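Local coordinates for protein putative hexose oxidase (Nonomuraea sp. ATCC 39727, PDB 5AWV) that binds FAD covalently and probably oxidises the sugar of teicoplanin-type glycopeptide antibiotics, as a member of the oxygen-dependent FAD-linked oxidoreductases, at residues 74-78 with 187-193; 251-257 with 309-315; 116-122 with 236-242. All coordinates share one frame. Numbering follows the deposited sequence.

Contact 1: 74-78 with 187-193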
loop_
_atom_site.group_PDB
_atom_site.type_symbol
_atom_site.label_atom_id
_atom_site.label_comp_id
_atom_site.label_asym_id
_atom_site.label_seq_id
_atom_site.Cartn_x
_atom_site.Cartn_y
_atom_site.Cartn_z
ATOM N N VAL A 74 -15.026 -8.356 14.893
ATOM C CA VAL A 74 -13.863 -9.034 15.459
ATOM C C VAL A 74 -14.306 -10.022 16.570
ATOM O O VAL A 74 -14.027 -11.219 16.458
ATOM C CB VAL A 74 -12.865 -8.016 15.999
ATOM C CG1 VAL A 74 -11.775 -8.713 16.784
ATOM C CG2 VAL A 74 -12.162 -7.304 14.781
ATOM N N GLU A 75 -15.087 -9.519 17.532
ATOM C CA GLU A 75 -15.591 -10.354 18.665
ATOM C C GLU A 75 -16.357 -11.567 18.211
ATOM O O GLU A 75 -16.207 -12.656 18.750
ATOM C CB GLU A 75 -16.445 -9.531 19.638
ATOM C CG GLU A 75 -16.150 -9.721 21.151
ATOM C CD GLU A 75 -16.218 -8.369 21.916
ATOM O OE1 GLU A 75 -15.720 -8.244 23.035
ATOM O OE2 GLU A 75 -16.711 -7.355 21.387
ATOM N N GLU A 76 -17.199 -11.400 17.214
ATOM C CA GLU A 76 -17.845 -12.520 16.602
ATOM C C GLU A 76 -16.946 -13.640 16.060
ATOM O O GLU A 76 -17.260 -14.841 16.230
ATOM C CB GLU A 76 -18.824 -12.054 15.519
ATOM C CG GLU A 76 -19.626 -13.233 14.991
ATOM C CD GLU A 76 -20.819 -12.856 14.123
ATOM O OE1 GLU A 76 -21.276 -13.786 13.422
ATOM O OE2 GLU A 76 -21.272 -11.668 14.117
ATOM N N THR A 77 -15.834 -13.277 15.412
ATOM C CA THR A 77 -14.927 -14.274 14.921
ATOM C C THR A 77 -14.201 -14.905 16.139
ATOM O O THR A 77 -13.819 -16.020 16.066
ATOM C CB THR A 77 -13.875 -13.680 13.943
ATOM O OG1 THR A 77 -13.061 -12.723 14.647
ATOM C CG2 THR A 77 -14.568 -12.970 12.753
ATOM N N VAL A 78 -13.940 -14.146 17.185
ATOM C CA VAL A 78 -13.263 -14.753 18.354
ATOM C C VAL A 78 -14.187 -15.802 19.005
ATOM O O VAL A 78 -13.779 -16.919 19.297
ATOM C CB VAL A 78 -12.913 -13.739 19.394
ATOM C CG1 VAL A 78 -12.128 -14.419 20.544
ATOM C CG2 VAL A 78 -12.025 -12.682 18.824
ATOM N N VAL A 187 -7.734 -7.596 20.462
ATOM C CA VAL A 187 -8.418 -8.659 21.192
ATOM C C VAL A 187 -7.576 -9.018 22.384
ATOM O O VAL A 187 -6.412 -9.413 22.210
ATOM C CB VAL A 187 -8.578 -9.897 20.346
ATOM C CG1 VAL A 187 -9.116 -11.042 21.149
ATOM C CG2 VAL A 187 -9.527 -9.633 19.176
ATOM N N ASN A 188 -8.150 -8.929 23.606
ATOM C CA ASN A 188 -7.329 -9.226 24.824
ATOM C C ASN A 188 -7.260 -10.716 25.129
ATOM O O ASN A 188 -7.830 -11.529 24.426
ATOM C CB ASN A 188 -7.821 -8.397 26.067
ATOM C CG ASN A 188 -9.217 -8.769 26.511
ATOM O OD1 ASN A 188 -9.794 -9.760 26.134
ATOM N ND2 ASN A 188 -9.769 -7.917 27.258
ATOM N N LYS A 189 -6.563 -11.101 26.198
ATOM C CA LYS A 189 -6.443 -12.541 26.504
ATOM C C LYS A 189 -7.775 -13.186 26.804
ATOM O O LYS A 189 -7.977 -14.328 26.434
ATOM C CB LYS A 189 -5.439 -12.839 27.645
ATOM C CG LYS A 189 -4.909 -14.278 27.458
ATOM C CD LYS A 189 -4.273 -14.975 28.679
ATOM C CE LYS A 189 -2.826 -15.429 28.447
ATOM N NZ LYS A 189 -1.925 -14.240 28.494
ATOM N N GLN A 190 -8.740 -12.442 27.359
ATOM C CA GLN A 190 -10.086 -13.031 27.587
ATOM C C GLN A 190 -10.943 -13.085 26.335
ATOM O O GLN A 190 -12.056 -13.582 26.388
ATOM C CB GLN A 190 -10.878 -12.291 28.681
ATOM C CG GLN A 190 -10.200 -12.305 30.056
ATOM C CD GLN A 190 -8.962 -11.428 30.102
ATOM O OE1 GLN A 190 -8.854 -10.442 29.357
ATOM N NE2 GLN A 190 -7.988 -11.811 30.917
ATOM N N GLY A 191 -10.463 -12.575 25.203
ATOM C CA GLY A 191 -11.204 -12.748 23.941
ATOM C C GLY A 191 -12.144 -11.615 23.623
ATOM O O GLY A 191 -12.954 -11.763 22.734
ATOM N N LYS A 192 -12.020 -10.497 24.325
ATOM C CA LYS A 192 -12.836 -9.327 24.112
ATOM C C LYS A 192 -12.128 -8.332 23.179
ATOM O O LYS A 192 -10.954 -7.993 23.373
ATOM C CB LYS A 192 -12.989 -8.466 25.399
ATOM C CG LYS A 192 -13.606 -9.126 26.614
ATOM C CD LYS A 192 -14.893 -9.874 26.256
ATOM C CE LYS A 192 -15.734 -10.088 27.524
ATOM N NZ LYS A 192 -15.024 -10.980 28.500
ATOM N N ALA A 193 -12.916 -7.711 22.319
ATOM C CA ALA A 193 -12.431 -6.649 21.460
ATOM C C ALA A 193 -12.428 -5.335 22.177
ATOM O O ALA A 193 -13.401 -5.008 22.836
ATOM C CB ALA A 193 -13.297 -6.656 20.204
#
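Residues 74-78 form part of helix 67-80. Residues 187-193 make the hairpin turn that joins strand 179-187 to strand 193-199 in the FAD-binding domain. The closest CA pairs are Glu75 with Ala193 at 5.6 Å and Val78 with Gly191 at 6.3 Å. Asn188 to Gly191 is a type I beta turn, with Gly191 N bonded to Asn188 O at 2.9 Å. Asn188 OD1 also accepts from Lys192 N at 3.0 Å, which ties the turn together. Gly191 has a positive phi of 93°, where a CB would strike the preceding carbonyl. Gly191 O lies 3.5 Å from Val78 CG1.

On the side-chain level, Val74 CG1 packs on Val187 CG2 at 3.4 Å and more loosely on Ala193 CB at 4.3 Å. Val78 CG2 is 4.0 Å from Val187 CG2. Phe515 covers both Val74 and Val187. Glu75 reaches across to the start of strand 193-199, where its OE1 accepts from Ala193 N at 2.9 Å. The backbone amide of an outermost strand thus gains a carboxylate partner from the helix. The contact combines a small valine-alanine core with one directional polar bond, which joins helix 67-80 to the hairpin end.

Contact 2: 251-257 with 309-315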
loop_
_atom_site.group_PDB
_atom_site.type_symbol
_atom_site.label_atom_id
_atom_site.label_comp_id
_atom_site.label_asym_id
_atom_site.label_seq_id
_atom_site.Cartn_x
_atom_site.Cartn_y
_atom_site.Cartn_z
ATOM N N LEU A 251 8.739 18.169 -13.757
ATOM C CA LEU A 251 9.357 17.847 -15.031
ATOM C C LEU A 251 9.555 16.349 -15.162
ATOM O O LEU A 251 10.120 15.680 -14.283
ATOM C CB LEU A 251 10.675 18.649 -15.110
ATOM C CG LEU A 251 11.324 19.094 -16.398
ATOM C CD1 LEU A 251 10.341 19.863 -17.296
ATOM C CD2 LEU A 251 12.538 19.977 -16.047
ATOM N N THR A 252 9.061 15.794 -16.238
ATOM C CA THR A 252 9.079 14.360 -16.463
ATOM C C THR A 252 9.735 13.950 -17.800
ATOM O O THR A 252 9.664 14.678 -18.792
ATOM C CB THR A 252 7.665 13.784 -16.411
ATOM O OG1 THR A 252 6.887 14.306 -17.503
ATOM C CG2 THR A 252 6.947 14.168 -15.046
ATOM N N SER A 253 10.356 12.793 -17.806
ATOM C CA SER A 253 10.849 12.192 -19.001
ATOM C C SER A 253 10.929 10.710 -18.822
ATOM O O SER A 253 11.177 10.261 -17.710
ATOM C CB SER A 253 12.274 12.771 -19.229
ATOM O OG SER A 253 12.905 12.194 -20.364
ATOM N N THR A 254 10.764 9.928 -19.878
ATOM C CA THR A 254 11.081 8.481 -19.826
ATOM C C THR A 254 12.141 8.183 -20.874
ATOM O O THR A 254 11.915 8.463 -22.042
ATOM C CB THR A 254 9.790 7.687 -20.062
ATOM O OG1 THR A 254 8.828 8.018 -19.033
ATOM C CG2 THR A 254 10.015 6.186 -20.163
ATOM N N VAL A 255 13.304 7.678 -20.458
ATOM C CA VAL A 255 14.354 7.224 -21.358
ATOM C C VAL A 255 13.961 5.776 -21.743
ATOM O O VAL A 255 13.599 4.936 -20.848
ATOM C CB VAL A 255 15.724 7.171 -20.658
ATOM C CG1 VAL A 255 16.827 6.601 -21.555
ATOM C CG2 VAL A 255 16.153 8.507 -20.147
ATOM N N THR A 256 13.965 5.445 -23.040
ATOM C CA THR A 256 13.671 4.081 -23.476
ATOM C C THR A 256 14.931 3.385 -23.927
ATOM O O THR A 256 15.784 4.014 -24.515
ATOM C CB THR A 256 12.588 4.151 -24.576
ATOM O OG1 THR A 256 11.427 4.816 -24.027
ATOM C CG2 THR A 256 12.141 2.809 -24.922
ATOM N N PHE A 257 15.085 2.105 -23.661
ATOM C CA PHE A 257 16.211 1.355 -24.107
ATOM C C PHE A 257 15.716 0.281 -25.013
ATOM O O PHE A 257 14.579 -0.154 -24.899
ATOM C CB PHE A 257 16.932 0.713 -22.931
ATOM C CG PHE A 257 17.358 1.715 -21.904
ATOM C CD1 PHE A 257 18.542 2.376 -22.029
ATOM C CD2 PHE A 257 16.543 2.014 -20.831
ATOM C CE1 PHE A 257 18.928 3.311 -21.080
ATOM C CE2 PHE A 257 16.927 2.950 -19.884
ATOM C CZ PHE A 257 18.137 3.586 -19.998
ATOM N N PHE A 309 11.709 -1.863 -21.411
ATOM C CA PHE A 309 12.994 -1.524 -20.888
ATOM C C PHE A 309 13.056 -0.016 -20.939
ATOM O O PHE A 309 13.239 0.567 -22.011
ATOM C CB PHE A 309 14.060 -2.176 -21.775
ATOM C CG PHE A 309 15.440 -2.273 -21.154
ATOM C CD1 PHE A 309 15.832 -1.533 -19.992
ATOM C CD2 PHE A 309 16.392 -3.061 -21.752
ATOM C CE1 PHE A 309 17.085 -1.605 -19.525
ATOM C CE2 PHE A 309 17.650 -3.206 -21.206
ATOM C CZ PHE A 309 18.011 -2.477 -20.077
ATOM N N MET A 310 12.808 0.652 -19.783
ATOM C CA MET A 310 12.650 2.075 -19.754
ATOM C C MET A 310 12.903 2.648 -18.353
ATOM O O MET A 310 12.948 1.907 -17.397
ATOM C CB MET A 310 11.261 2.418 -20.201
ATOM C CG MET A 310 10.192 1.731 -19.418
ATOM S SD MET A 310 8.650 2.542 -19.814
ATOM C CE MET A 310 7.646 1.294 -19.069
ATOM N N MET A 311 13.015 3.960 -18.262
ATOM C CA MET A 311 13.362 4.641 -17.011
ATOM C C MET A 311 12.578 5.911 -16.943
ATOM O O MET A 311 13.013 6.956 -17.441
ATOM C CB MET A 311 14.862 4.857 -16.879
ATOM C CG MET A 311 15.266 5.467 -15.568
ATOM S SD MET A 311 17.039 5.724 -15.342
ATOM C CE MET A 311 17.231 7.256 -16.255
ATOM N N PRO A 312 11.384 5.840 -16.371
ATOM C CA PRO A 312 10.699 7.111 -16.117
ATOM C C PRO A 312 11.453 7.923 -15.053
ATOM O O PRO A 312 12.051 7.334 -14.083
ATOM C CB PRO A 312 9.287 6.683 -15.606
ATOM C CG PRO A 312 9.224 5.228 -15.921
ATOM C CD PRO A 312 10.578 4.666 -16.043
ATOM N N ILE A 313 11.415 9.227 -15.199
ATOM C CA ILE A 313 12.030 10.148 -14.271
ATOM C C ILE A 313 11.070 11.304 -14.008
ATOM O O ILE A 313 10.388 11.810 -14.935
ATOM C CB ILE A 313 13.315 10.749 -14.862
ATOM C CG1 ILE A 313 14.175 9.653 -15.460
ATOM C CG2 ILE A 313 14.066 11.616 -13.867
ATOM C CD1 ILE A 313 15.197 10.223 -16.417
ATOM N N GLN A 314 11.075 11.797 -12.781
ATOM C CA GLN A 314 10.427 13.060 -12.513
ATOM C C GLN A 314 11.180 13.890 -11.562
ATOM O O GLN A 314 11.853 13.368 -10.639
ATOM C CB GLN A 314 9.011 12.786 -12.009
ATOM C CG GLN A 314 8.943 12.005 -10.765
ATOM C CD GLN A 314 7.471 11.770 -10.259
ATOM O OE1 GLN A 314 7.086 12.256 -9.216
ATOM N NE2 GLN A 314 6.722 11.055 -11.002
ATOM N N VAL A 315 11.067 15.192 -11.713
ATOM C CA VAL A 315 11.704 16.118 -10.801
ATOM C C VAL A 315 10.735 17.212 -10.458
ATOM O O VAL A 315 9.975 17.658 -11.318
ATOM C CB VAL A 315 12.937 16.760 -11.481
ATOM C CG1 VAL A 315 13.749 17.633 -10.543
ATOM C CG2 VAL A 315 13.816 15.641 -11.970
HETATM O O HOH W 1 11.979 -0.899 -24.299
#
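Leu251 starts the pairing: its N donates to Val315 O at 2.8 Å, and Val315 N to Leu251 O at 2.8 Å. Thr252 CG2 lies 3.9 Å from Gln314 CB in a non-hydrogen-bonded pair. Thr252 OG1 bonds to Ile346 O and Gln348 NE2 on strand 340-349. Ser253 pairs with Ile313 through Ser253 N to Ile313 O at 3.0 Å and Ile313 N to Ser253 O at 2.7 Å. The two strands are neighbours in the seven-stranded antiparallel sheet, and the N-to-C directions of the short segments make 165°. Helices 264-280 and 322-334 pack on the face that carries Val255, Met311 and Ile313. The other face, with Thr254 and Pro312, meets the bound teicoplanin peptide. Thr254 OG1 hydrogen-bonds to the peptide backbone and sits 3.6 Å from Pro312 CA. In this non-hydrogen-bonded pair the missing N-H of Pro312 costs nothing; Pro312 N faces strand 291-298, where it cannot donate. Val255 pairs with Met311, and Val255 CG2 lies 4.2 Å from both Met311 CE and Ile313 CD1. Thr256 stands opposite Met310. Phe257 N donates to Phe309 O at 2.9 Å, while Phe257 CB lies over the Phe309 ring, 3.9 Å from its centroid, a CH-pi contact.

Contact 3: 116-122 with 236-242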
loop_
_atom_site.group_PDB
_atom_site.type_symbol
_atom_site.label_atom_id
_atom_site.label_comp_id
_atom_site.label_asym_id
_atom_site.label_seq_id
_atom_site.Cartn_x
_atom_site.Cartn_y
_atom_site.Cartn_z
ATOM N N TYR A 116 -9.835 16.928 8.188
ATOM C CA TYR A 116 -9.059 17.561 9.242
ATOM C C TYR A 116 -9.783 17.348 10.593
ATOM O O TYR A 116 -10.955 17.619 10.712
ATOM C CB TYR A 116 -8.875 19.020 9.011
ATOM C CG TYR A 116 -8.261 19.685 10.237
ATOM C CD1 TYR A 116 -6.932 19.393 10.638
ATOM C CD2 TYR A 116 -9.015 20.600 10.990
ATOM C CE1 TYR A 116 -6.349 20.005 11.735
ATOM C CE2 TYR A 116 -8.424 21.253 12.081
ATOM C CZ TYR A 116 -7.100 20.944 12.463
ATOM O OH TYR A 116 -6.558 21.587 13.572
ATOM N N ASP A 117 -9.056 16.843 11.582
ATOM C CA ASP A 117 -9.616 16.511 12.887
ATOM C C ASP A 117 -9.089 17.464 13.921
ATOM O O ASP A 117 -7.950 17.277 14.376
ATOM C CB ASP A 117 -9.231 15.078 13.247
ATOM C CG ASP A 117 -9.832 14.604 14.583
ATOM O OD1 ASP A 117 -10.110 15.462 15.439
ATOM O OD2 ASP A 117 -9.999 13.395 14.743
ATOM N N PRO A 118 -9.858 18.522 14.313
ATOM C CA PRO A 118 -9.233 19.484 15.275
ATOM C C PRO A 118 -8.840 18.899 16.609
ATOM O O PRO A 118 -8.005 19.470 17.226
ATOM C CB PRO A 118 -10.280 20.614 15.428
ATOM C CG PRO A 118 -11.533 20.060 14.871
ATOM C CD PRO A 118 -11.259 18.825 14.056
ATOM N N SER A 119 -9.391 17.784 17.047
ATOM C CA SER A 119 -9.053 17.332 18.423
ATOM C C SER A 119 -7.742 16.530 18.415
ATOM O O SER A 119 -7.097 16.394 19.439
ATOM C CB SER A 119 -10.160 16.503 18.976
ATOM O OG SER A 119 -10.143 15.286 18.255
ATOM N N MET A 120 -7.324 16.042 17.248
ATOM C CA MET A 120 -5.960 15.508 17.071
ATOM C C MET A 120 -4.997 16.485 16.418
ATOM O O MET A 120 -3.773 16.256 16.462
ATOM C CB MET A 120 -6.038 14.182 16.316
ATOM C CG MET A 120 -6.967 13.203 16.994
ATOM S SD MET A 120 -6.215 12.511 18.538
ATOM C CE MET A 120 -5.633 10.932 17.959
ATOM N N ASN A 121 -5.519 17.611 15.871
ATOM C CA ASN A 121 -4.756 18.567 15.051
ATOM C C ASN A 121 -3.944 17.737 14.006
ATOM O O ASN A 121 -2.733 17.907 13.828
ATOM C CB ASN A 121 -3.857 19.504 15.904
ATOM C CG ASN A 121 -3.270 20.618 15.123
ATOM O OD1 ASN A 121 -2.133 21.096 15.389
ATOM N ND2 ASN A 121 -4.021 21.126 14.222
ATOM N N ALA A 122 -4.688 16.919 13.277
ATOM C CA ALA A 122 -4.112 16.014 12.253
ATOM C C ALA A 122 -5.212 15.652 11.289
ATOM O O ALA A 122 -6.370 15.794 11.595
ATOM C CB ALA A 122 -3.590 14.737 12.915
ATOM N N GLY A 236 1.640 25.017 14.183
ATOM C CA GLY A 236 0.327 25.534 14.513
ATOM C C GLY A 236 -0.790 24.585 14.170
ATOM O O GLY A 236 -0.645 23.349 14.167
ATOM N N ARG A 237 -1.906 25.187 13.851
ATOM C CA ARG A 237 -3.151 24.480 13.600
ATOM C C ARG A 237 -3.731 24.767 12.207
ATOM O O ARG A 237 -4.851 24.339 11.925
ATOM C CB ARG A 237 -4.198 24.868 14.649
ATOM C CG ARG A 237 -3.737 24.642 16.070
ATOM C CD ARG A 237 -4.839 25.021 17.040
ATOM N NE ARG A 237 -6.071 24.286 16.849
ATOM C CZ ARG A 237 -6.247 23.010 17.221
ATOM N NH1 ARG A 237 -5.250 22.315 17.790
ATOM N NH2 ARG A 237 -7.391 22.408 17.001
ATOM N N ASN A 238 -2.951 25.384 11.333
ATOM C CA ASN A 238 -3.389 25.668 9.999
ATOM C C ASN A 238 -3.285 24.305 9.188
ATOM O O ASN A 238 -2.161 23.830 8.946
ATOM C CB ASN A 238 -2.443 26.713 9.435
ATOM C CG ASN A 238 -2.757 27.092 7.997
ATOM O OD1 ASN A 238 -1.978 27.824 7.387
ATOM N ND2 ASN A 238 -3.858 26.591 7.437
ATOM N N PRO A 239 -4.415 23.707 8.821
ATOM C CA PRO A 239 -4.338 22.339 8.214
ATOM C C PRO A 239 -3.472 22.324 6.952
ATOM O O PRO A 239 -2.832 21.299 6.645
ATOM C CB PRO A 239 -5.795 21.998 7.930
ATOM C CG PRO A 239 -6.511 22.799 8.904
ATOM C CD PRO A 239 -5.816 24.131 8.890
ATOM N N GLU A 240 -3.389 23.469 6.262
ATOM C CA GLU A 240 -2.502 23.553 5.083
ATOM C C GLU A 240 -1.035 23.341 5.352
ATOM O O GLU A 240 -0.274 23.173 4.417
ATOM C CB GLU A 240 -2.693 24.873 4.343
ATOM C CG GLU A 240 -4.079 25.142 3.824
ATOM C CD GLU A 240 -4.028 26.329 2.853
ATOM O OE1 GLU A 240 -4.223 27.476 3.310
ATOM O OE2 GLU A 240 -3.702 26.108 1.660
ATOM N N ARG A 241 -0.587 23.455 6.603
ATOM C CA ARG A 241 0.821 23.212 7.000
ATOM C C ARG A 241 1.046 21.829 7.650
ATOM O O ARG A 241 2.161 21.459 7.990
ATOM C CB ARG A 241 1.311 24.376 7.934
ATOM C CG ARG A 241 1.627 25.629 7.123
ATOM C CD ARG A 241 1.753 26.937 7.887
ATOM N NE ARG A 241 2.676 27.000 9.033
ATOM C CZ ARG A 241 4.004 26.804 9.013
ATOM N NH1 ARG A 241 4.639 26.445 7.904
ATOM N NH2 ARG A 241 4.699 26.916 10.150
ATOM N N LEU A 242 -0.014 21.048 7.834
ATOM C CA LEU A 242 0.095 19.861 8.664
ATOM C C LEU A 242 0.537 18.644 7.872
ATOM O O LEU A 242 0.870 17.649 8.487
ATOM C CB LEU A 242 -1.214 19.524 9.395
ATOM C CG LEU A 242 -1.492 20.503 10.537
ATOM C CD1 LEU A 242 -2.910 20.266 10.990
ATOM C CD2 LEU A 242 -0.459 20.300 11.639
HETATM O O HOH W 2 -7.320 24.477 12.833
HETATM O O HOH W 3 -5.661 19.900 19.150
#
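A tight beta hairpin with a G1 bulge lies at the edge of the five-stranded antiparallel sheet of the FAD-binding domain. It connects strands 114-117 and 122-125, and it packs here against the loop 236-242. In the bulge, Asn121 and Ala122 both face Asp117. Asn121 has the positive phi, 47°, expected of the first bulge position. Asp117 OD1 accepts from Ser119 N at 2.9 Å, forming an Asx turn, and from Ser119 OG at 2.8 Å. Its OD2 bonds to Trp228.

Tyr116 is central to the contact. Pro239 CG lies over its ring face, 3.7 Å from the ring centroid and 5° off the normal, a close CH-pi contact. Leu242 CD1 approaches Tyr116 CE1 at 3.5 Å and Asn121 ND2 at 3.5 Å. Phe123, on the adjoining strand, touches both Pro239 and Leu242. Asn121 ND2 makes a weak hydrogen bond to Tyr116 OH at 2.7 Å. Water 2 bridges Tyr116 OH, at 3.1 Å, and Arg237 O, at 2.6 Å.

The hairpin lies at a subunit interface: Pro118 packs on Pro28 of the second subunit, another copy of the protein. It is remote from the flavin and the antibiotic. Arg237 folds its guanidinium over the hairpin, with Tyr116 OH and Asn121 ND2 over one face. Arg237 NH2 donates to Pro118 O at 3.0 Å. The same carbonyl, Pro118 O, accepts from water 3 at 3.1 Å, and water 3 accepts from Arg237 NH1 at 2.8 Å.

In the fold
Contacts 1 and 3 share the five-stranded antiparallel sheet of the FAD-binding domain. Contact 3 uses its edge strand 114-117, and contact 1 the hairpin leading into the other edge strand, 193-199. Their centres are 34 Å apart, and their segments alternate along the chain. Contact 2 is later in sequence, in the separate seven-stranded sheet. It lies 50 Å from contact 1 and 36 Å from contact 3, centre to centre. Contacts 1 and 2 are on opposite sides of the chain's centre. None of the three touch. Together they sample the two parts of the enzyme: the part that holds FAD, and the sheet on which the antibiotic lies.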